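Local coordinates for polysaccharide biosynthesis protein CapD (Bacillus thuringiensis HD-771, PDB 6BWC) that probably acts on UDP-N-acetylglucosamine as an NADP-dependent short-chain dehydrogenase-type enzyme in the pathway to CMP-pseudaminic acid, used in flagellin glycosylation, at residues V179-I193 and L239-Y251. The protein carries 2 engineered substitutions. Sequence-based numbering, arbitrary orientation.
Sequences VIPLFENQIKENQKI and LSEVMIEEVTKLY. With UD1 (uridine-diphosphate-N-acetylglucosamine), chain O.
I187 and M243 lie at the middle of a buried helix-helix packing, in which helix 179-190 packs along helix 236-251, crossing at -50° with the short axes 9.6 Å apart. The pair belongs to the substrate-binding side of this Rossmann-type enzyme, beside the uridine of UDP-N-acetylglucosamine. I187 is a knob in a hole formed by M243, I244, V247 and T248: its CD1 rests against the backbone, 3.7 Å from I244 CA, while its CG2 meets V247 CG1. M243, bent at chi2 (73°), puts CG against F183 CB and carries SD across I180 CG2 at 3.8 Å. Toward the start of helix 179-190, V179 CG1 and L239 CD2 meet tip to tip. I193, in the strand that follows, closes the group by placing CD1 against S240 CB and I244 CD1.

The F183 ring is sandwiched, with V179 CG2 over the centre of one face and I193 CD1 toward the rim of the other, and its CZ approaches uracil O2 at 3.6 Å. V179 also gives its backbone N-H to phosphate oxygen O2A of the ligand (3.1 Å).

At the far end the chemistry turns polar. E184, with CG anti to its own N (chi1 177°) and an extended chain, brings OE2 to the ring edge of Y251, 2.9 Å from OH; T338 O is a rival acceptor for that hydroxyl, and T338 N also binds OE2. K188 lies over one face of that ring, but too close in the model for its exact position, or an off-centre cation-pi contact of NZ, to be relied on. The apolar centre thus joins a helix that touches substrate to its neighbour, while the carboxylate and hydroxyl meet beside T338, tying E184 to the C-terminal tail and probably to the far end of helix 236-251.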
loop_
_atom_site.group_PDB
_atom_site.type_symbol
_atom_site.label_atom_id
_atom_site.label_comp_id
_atom_site.label_asym_id
_atom_site.label_seq_id
_atom_site.Cartn_x
_atom_site.Cartn_y
_atom_site.Cartn_z
ATOM N N VAL C 179 -20.155 18.624 26.625
ATOM C CA VAL C 179 -21.300 18.543 27.519
ATOM C C VAL C 179 -22.129 19.825 27.563
ATOM O O VAL C 179 -23.346 19.725 27.591
ATOM C CB VAL C 179 -20.906 18.029 28.943
ATOM C CG1 VAL C 179 -20.066 19.036 29.720
ATOM C CG2 VAL C 179 -22.147 17.619 29.722
ATOM N N ILE C 180 -21.488 21.000 27.517
ATOM C CA ILE C 180 -22.188 22.272 27.741
ATOM C C ILE C 180 -23.204 22.620 26.632
ATOM O O ILE C 180 -24.364 22.934 26.945
ATOM C CB ILE C 180 -21.206 23.436 28.053
ATOM C CG1 ILE C 180 -20.693 23.300 29.503
ATOM C CG2 ILE C 180 -21.878 24.798 27.831
ATOM C CD1 ILE C 180 -19.659 24.317 29.956
ATOM N N PRO C 181 -22.795 22.569 25.351
ATOM C CA PRO C 181 -23.778 22.696 24.273
ATOM C C PRO C 181 -24.770 21.549 24.210
ATOM O O PRO C 181 -25.869 21.761 23.721
ATOM C CB PRO C 181 -22.939 22.684 23.002
ATOM C CG PRO C 181 -21.582 23.081 23.420
ATOM C CD PRO C 181 -21.416 22.662 24.850
ATOM N N LEU C 182 -24.380 20.352 24.659
ATOM C CA LEU C 182 -25.298 19.209 24.725
ATOM C C LEU C 182 -26.429 19.450 25.744
ATOM O O LEU C 182 -27.614 19.438 25.386
ATOM C CB LEU C 182 -24.518 17.944 25.072
ATOM C CG LEU C 182 -25.309 16.656 25.211
ATOM C CD1 LEU C 182 -26.029 16.335 23.923
ATOM C CD2 LEU C 182 -24.371 15.526 25.593
ATOM N N PHE C 183 -26.043 19.692 27.001
ATOM C CA PHE C 183 -26.981 20.020 28.100
ATOM C C PHE C 183 -27.885 21.220 27.772
ATOM O O PHE C 183 -29.096 21.103 27.928
ATOM C CB PHE C 183 -26.226 20.255 29.443
ATOM C CG PHE C 183 -25.805 18.983 30.188
ATOM C CD1 PHE C 183 -26.023 17.706 29.680
ATOM C CD2 PHE C 183 -25.150 19.091 31.415
ATOM C CE1 PHE C 183 -25.613 16.586 30.361
ATOM C CE2 PHE C 183 -24.733 17.958 32.108
ATOM C CZ PHE C 183 -24.965 16.700 31.576
ATOM N N GLU C 184 -27.323 22.343 27.297
ATOM C CA GLU C 184 -28.146 23.454 26.783
ATOM C C GLU C 184 -29.235 22.970 25.843
ATOM O O GLU C 184 -30.384 23.352 25.985
ATOM C CB GLU C 184 -27.295 24.476 26.021
ATOM C CG GLU C 184 -28.104 25.627 25.402
ATOM C CD GLU C 184 -27.255 26.820 24.968
ATOM O OE1 GLU C 184 -26.152 26.596 24.391
ATOM O OE2 GLU C 184 -27.702 27.980 25.183
ATOM N N ASN C 185 -28.843 22.122 24.892
ATOM C CA ASN C 185 -29.691 21.690 23.772
ATOM C C ASN C 185 -30.671 20.615 24.164
ATOM O O ASN C 185 -31.823 20.604 23.708
ATOM C CB ASN C 185 -28.837 21.159 22.610
ATOM C CG ASN C 185 -29.315 21.651 21.272
ATOM O OD1 ASN C 185 -29.472 22.864 21.060
ATOM N ND2 ASN C 185 -29.547 20.729 20.354
ATOM N N GLN C 186 -30.188 19.687 24.977
ATOM C CA GLN C 186 -31.049 18.724 25.637
ATOM C C GLN C 186 -32.144 19.456 26.417
ATOM O O GLN C 186 -33.295 19.066 26.351
ATOM C CB GLN C 186 -30.232 17.819 26.585
ATOM C CG GLN C 186 -29.332 16.798 25.890
ATOM C CD GLN C 186 -28.713 15.773 26.839
ATOM O OE1 GLN C 186 -28.433 16.066 28.001
ATOM N NE2 GLN C 186 -28.484 14.560 26.332
ATOM N N ILE C 187 -31.784 20.517 27.140
ATOM C CA ILE C 187 -32.755 21.243 27.969
ATOM C C ILE C 187 -33.794 21.905 27.084
ATOM O O ILE C 187 -34.982 21.778 27.354
ATOM C CB ILE C 187 -32.098 22.304 28.894
ATOM C CG1 ILE C 187 -31.245 21.630 29.999
ATOM C CG2 ILE C 187 -33.175 23.183 29.540
ATOM C CD1 ILE C 187 -30.109 22.472 30.563
ATOM N N LYS C 188 -33.326 22.619 26.059
ATOM C CA LYS C 188 -34.176 23.211 25.019
ATOM C C LYS C 188 -35.186 22.240 24.426
ATOM O O LYS C 188 -36.381 22.512 24.411
ATOM C CB LYS C 188 -33.326 23.690 23.836
ATOM C CG LYS C 188 -32.714 25.068 23.961
ATOM C CD LYS C 188 -32.358 25.621 22.582
ATOM C CE LYS C 188 -31.961 27.075 22.687
ATOM N NZ LYS C 188 -31.929 27.835 21.418
ATOM N N GLU C 189 -34.678 21.107 23.936
ATOM C CA GLU C 189 -35.387 20.285 22.943
ATOM C C GLU C 189 -36.143 19.064 23.511
ATOM O O GLU C 189 -37.161 18.652 22.952
ATOM C CB GLU C 189 -34.401 19.840 21.849
ATOM C CG GLU C 189 -34.973 19.933 20.437
ATOM C CD GLU C 189 -35.212 21.365 19.943
ATOM O OE1 GLU C 189 -35.882 21.522 18.895
ATOM O OE2 GLU C 189 -34.737 22.334 20.586
ATOM N N ASN C 190 -35.633 18.474 24.589
ATOM C CA ASN C 190 -36.322 17.389 25.283
ATOM C C ASN C 190 -36.622 17.673 26.767
ATOM O O ASN C 190 -37.270 16.862 27.415
ATOM C CB ASN C 190 -35.520 16.084 25.118
ATOM C CG ASN C 190 -35.182 15.778 23.653
ATOM O OD1 ASN C 190 -36.051 15.429 22.867
ATOM N ND2 ASN C 190 -33.914 15.918 23.288
ATOM N N GLN C 191 -36.188 18.824 27.291
ATOM C CA GLN C 191 -36.427 19.232 28.693
ATOM C C GLN C 191 -35.999 18.178 29.730
ATOM O O GLN C 191 -36.725 17.876 30.681
ATOM C CB GLN C 191 -37.887 19.666 28.907
ATOM C CG GLN C 191 -38.374 20.738 27.936
ATOM C CD GLN C 191 -38.711 20.191 26.547
ATOM O OE1 GLN C 191 -38.309 20.758 25.527
ATOM N NE2 GLN C 191 -39.440 19.080 26.504
ATOM N N LYS C 192 -34.800 17.643 29.523
ATOM C CA LYS C 192 -34.188 16.667 30.419
ATOM C C LYS C 192 -32.745 16.464 30.002
ATOM O O LYS C 192 -32.476 16.330 28.813
ATOM C CB LYS C 192 -34.927 15.321 30.392
ATOM C CG LYS C 192 -35.137 14.671 29.017
ATOM C CD LYS C 192 -35.143 13.142 29.098
ATOM C CE LYS C 192 -36.379 12.592 29.818
ATOM N NZ LYS C 192 -36.183 11.177 30.254
ATOM N N ILE C 193 -31.813 16.454 30.949
ATOM C CA ILE C 193 -30.408 16.164 30.601
ATOM C C ILE C 193 -30.068 14.692 30.860
ATOM O O ILE C 193 -30.756 13.993 31.617
ATOM C CB ILE C 193 -29.368 17.106 31.290
ATOM C CG1 ILE C 193 -29.578 17.187 32.813
ATOM C CG2 ILE C 193 -29.411 18.500 30.666
ATOM C CD1 ILE C 193 -28.364 17.694 33.558
ATOM N N LEU C 239 -21.905 21.549 37.602
ATOM C CA LEU C 239 -22.135 21.821 36.180
ATOM C C LEU C 239 -23.562 21.526 35.716
ATOM O O LEU C 239 -24.174 22.347 35.007
ATOM C CB LEU C 239 -21.154 21.049 35.296
ATOM C CG LEU C 239 -21.344 21.167 33.762
ATOM C CD1 LEU C 239 -21.457 22.611 33.274
ATOM C CD2 LEU C 239 -20.191 20.485 33.044
ATOM N N SER C 240 -24.078 20.358 36.094
ATOM C CA SER C 240 -25.405 19.960 35.661
ATOM C C SER C 240 -26.422 20.920 36.254
ATOM O O SER C 240 -27.277 21.424 35.526
ATOM C CB SER C 240 -25.711 18.512 36.025
ATOM O OG SER C 240 -25.443 18.267 37.384
ATOM N N GLU C 241 -26.294 21.207 37.552
ATOM C CA GLU C 241 -27.134 22.217 38.243
ATOM C C GLU C 241 -27.095 23.628 37.564
ATOM O O GLU C 241 -28.142 24.127 37.080
ATOM C CB GLU C 241 -26.756 22.299 39.744
ATOM C CG GLU C 241 -27.168 21.069 40.562
ATOM C CD GLU C 241 -26.815 21.151 42.042
ATOM O OE1 GLU C 241 -26.342 22.208 42.508
ATOM O OE2 GLU C 241 -27.024 20.151 42.751
ATOM N N VAL C 242 -25.898 24.231 37.499
ATOM C CA VAL C 242 -25.714 25.554 36.876
ATOM C C VAL C 242 -26.355 25.599 35.491
ATOM O O VAL C 242 -27.055 26.558 35.168
ATOM C CB VAL C 242 -24.215 25.971 36.789
ATOM C CG1 VAL C 242 -24.006 27.147 35.843
ATOM C CG2 VAL C 242 -23.677 26.349 38.164
ATOM N N MET C 243 -26.130 24.557 34.689
ATOM C CA MET C 243 -26.576 24.538 33.292
ATOM C C MET C 243 -28.104 24.613 33.173
ATOM O O MET C 243 -28.618 25.353 32.333
ATOM C CB MET C 243 -26.022 23.300 32.565
ATOM C CG MET C 243 -25.734 23.511 31.090
ATOM S SD MET C 243 -24.273 24.526 30.785
ATOM C CE MET C 243 -25.044 25.978 30.113
ATOM N N ILE C 244 -28.811 23.867 34.029
ATOM C CA ILE C 244 -30.281 23.838 34.035
ATOM C C ILE C 244 -30.845 25.167 34.496
ATOM O O ILE C 244 -31.782 25.684 33.899
ATOM C CB ILE C 244 -30.812 22.727 34.946
ATOM C CG1 ILE C 244 -30.494 21.369 34.326
ATOM C CG2 ILE C 244 -32.320 22.849 35.166
ATOM C CD1 ILE C 244 -30.580 20.220 35.313
ATOM N N GLU C 245 -30.286 25.708 35.569
ATOM C CA GLU C 245 -30.673 27.043 36.023
ATOM C C GLU C 245 -30.639 28.060 34.889
ATOM O O GLU C 245 -31.679 28.619 34.539
ATOM C CB GLU C 245 -29.776 27.506 37.181
ATOM C CG GLU C 245 -30.175 26.896 38.520
ATOM C CD GLU C 245 -29.001 26.408 39.367
ATOM O OE1 GLU C 245 -27.970 27.110 39.461
ATOM O OE2 GLU C 245 -29.128 25.311 39.965
ATOM N N GLU C 246 -29.457 28.242 34.298
ATOM C CA GLU C 246 -29.204 29.339 33.349
ATOM C C GLU C 246 -29.792 29.163 31.954
ATOM O O GLU C 246 -30.030 30.151 31.260
ATOM C CB GLU C 246 -27.700 29.638 33.207
ATOM C CG GLU C 246 -27.285 30.998 33.744
ATOM C CD GLU C 246 -27.001 30.978 35.220
ATOM O OE1 GLU C 246 -26.029 30.293 35.626
ATOM O OE2 GLU C 246 -27.738 31.651 35.968
ATOM N N VAL C 247 -29.989 27.926 31.524
ATOM C CA VAL C 247 -30.581 27.683 30.208
ATOM C C VAL C 247 -32.075 27.898 30.310
ATOM O O VAL C 247 -32.711 28.323 29.354
ATOM C CB VAL C 247 -30.255 26.274 29.691
ATOM C CG1 VAL C 247 -31.066 25.934 28.450
ATOM C CG2 VAL C 247 -28.767 26.162 29.387
ATOM N N THR C 248 -32.622 27.585 31.477
ATOM C CA THR C 248 -34.004 27.885 31.797
ATOM C C THR C 248 -34.207 29.393 31.929
ATOM O O THR C 248 -35.191 29.931 31.408
ATOM C CB THR C 248 -34.425 27.156 33.092
ATOM O OG1 THR C 248 -34.312 25.740 32.882
ATOM C CG2 THR C 248 -35.873 27.499 33.519
ATOM N N LYS C 249 -33.301 30.078 32.617
ATOM C CA LYS C 249 -33.477 31.512 32.811
ATOM C C LYS C 249 -33.617 32.187 31.439
ATOM O O LYS C 249 -34.600 32.880 31.207
ATOM C CB LYS C 249 -32.365 32.142 33.660
ATOM C CG LYS C 249 -32.841 33.395 34.391
ATOM C CD LYS C 249 -31.720 34.387 34.718
ATOM C CE LYS C 249 -32.264 35.728 35.215
ATOM N NZ LYS C 249 -33.126 36.465 34.236
ATOM N N LEU C 250 -32.687 31.908 30.518
ATOM C CA LEU C 250 -32.736 32.454 29.142
ATOM C C LEU C 250 -34.025 32.125 28.379
ATOM O O LEU C 250 -34.836 33.008 28.133
ATOM C CB LEU C 250 -31.533 31.999 28.288
ATOM C CG LEU C 250 -30.232 32.803 28.266
ATOM C CD1 LEU C 250 -29.352 32.246 27.146
ATOM C CD2 LEU C 250 -30.488 34.296 28.080
ATOM N N TYR C 251 -34.217 30.860 28.025
ATOM C CA TYR C 251 -35.341 30.469 27.159
ATOM C C TYR C 251 -36.699 30.469 27.918
ATOM O O TYR C 251 -37.767 30.338 27.303
ATOM C CB TYR C 251 -35.020 29.143 26.427
ATOM C CG TYR C 251 -33.657 29.189 25.734
ATOM C CD1 TYR C 251 -33.387 30.133 24.734
ATOM C CD2 TYR C 251 -32.625 28.330 26.116
ATOM C CE1 TYR C 251 -32.138 30.206 24.124
ATOM C CE2 TYR C 251 -31.368 28.391 25.518
ATOM C CZ TYR C 251 -31.115 29.338 24.526
ATOM O OH TYR C 251 -29.862 29.382 23.915
HETATM C "C1'" UD1 O . -13.036 16.061 26.601
HETATM C "C2'" UD1 O . -12.416 15.816 25.236
HETATM C "C3'" UD1 O . -11.262 14.819 25.312
HETATM C "C4'" UD1 O . -10.272 15.173 26.419
HETATM C "C5'" UD1 O . -10.964 15.643 27.714
HETATM C "C6'" UD1 O . -9.939 16.311 28.640
HETATM C "C7'" UD1 O . -14.262 16.120 23.635
HETATM C "C8'" UD1 O . -15.401 15.425 22.916
HETATM N "N2'" UD1 O . -13.416 15.329 24.303
HETATM O "O1'" UD1 O . -13.487 14.833 27.152
HETATM O "O3'" UD1 O . -10.606 14.774 24.029
HETATM O "O4'" UD1 O . -9.441 14.067 26.718
HETATM O "O5'" UD1 O . -12.050 16.558 27.460
HETATM O "O6'" UD1 O . -10.186 15.999 30.014
HETATM O "O7'" UD1 O . -14.187 17.347 23.629
HETATM N N1 UD1 O . -21.326 13.753 30.307
HETATM C C2 UD1 O . -22.685 13.626 30.727
HETATM N N3 UD1 O . -23.641 13.376 29.818
HETATM C C4 UD1 O . -23.354 13.239 28.508
HETATM C C5 UD1 O . -22.063 13.370 28.060
HETATM C C6 UD1 O . -21.059 13.645 28.977
HETATM O O2 UD1 O . -23.010 13.723 31.924
HETATM O O4 UD1 O . -24.243 13.016 27.671
HETATM C C1B UD1 O . -20.240 14.004 31.278
HETATM C C2B UD1 O . -19.004 13.115 31.127
HETATM O "O2'" UD1 O . -19.122 11.897 31.849
HETATM C C3B UD1 O . -17.860 13.991 31.599
HETATM C C4B UD1 O . -18.350 15.379 31.243
HETATM O O4B UD1 O . -19.765 15.310 31.069
HETATM O O3B UD1 O . -17.620 13.962 33.010
HETATM C C5B UD1 O . -17.719 15.935 29.976
HETATM O O5B UD1 O . -18.011 15.177 28.792
HETATM P PA UD1 O . -17.434 15.806 27.431
HETATM O O1A UD1 O . -18.016 15.164 26.196
HETATM O O2A UD1 O . -17.444 17.337 27.482
HETATM O O3A UD1 O . -15.829 15.644 27.505
HETATM P PB UD1 O . -14.791 14.558 28.110
HETATM O O1B UD1 O . -15.241 13.158 27.744
HETATM O O2B UD1 O . -14.392 14.794 29.561
#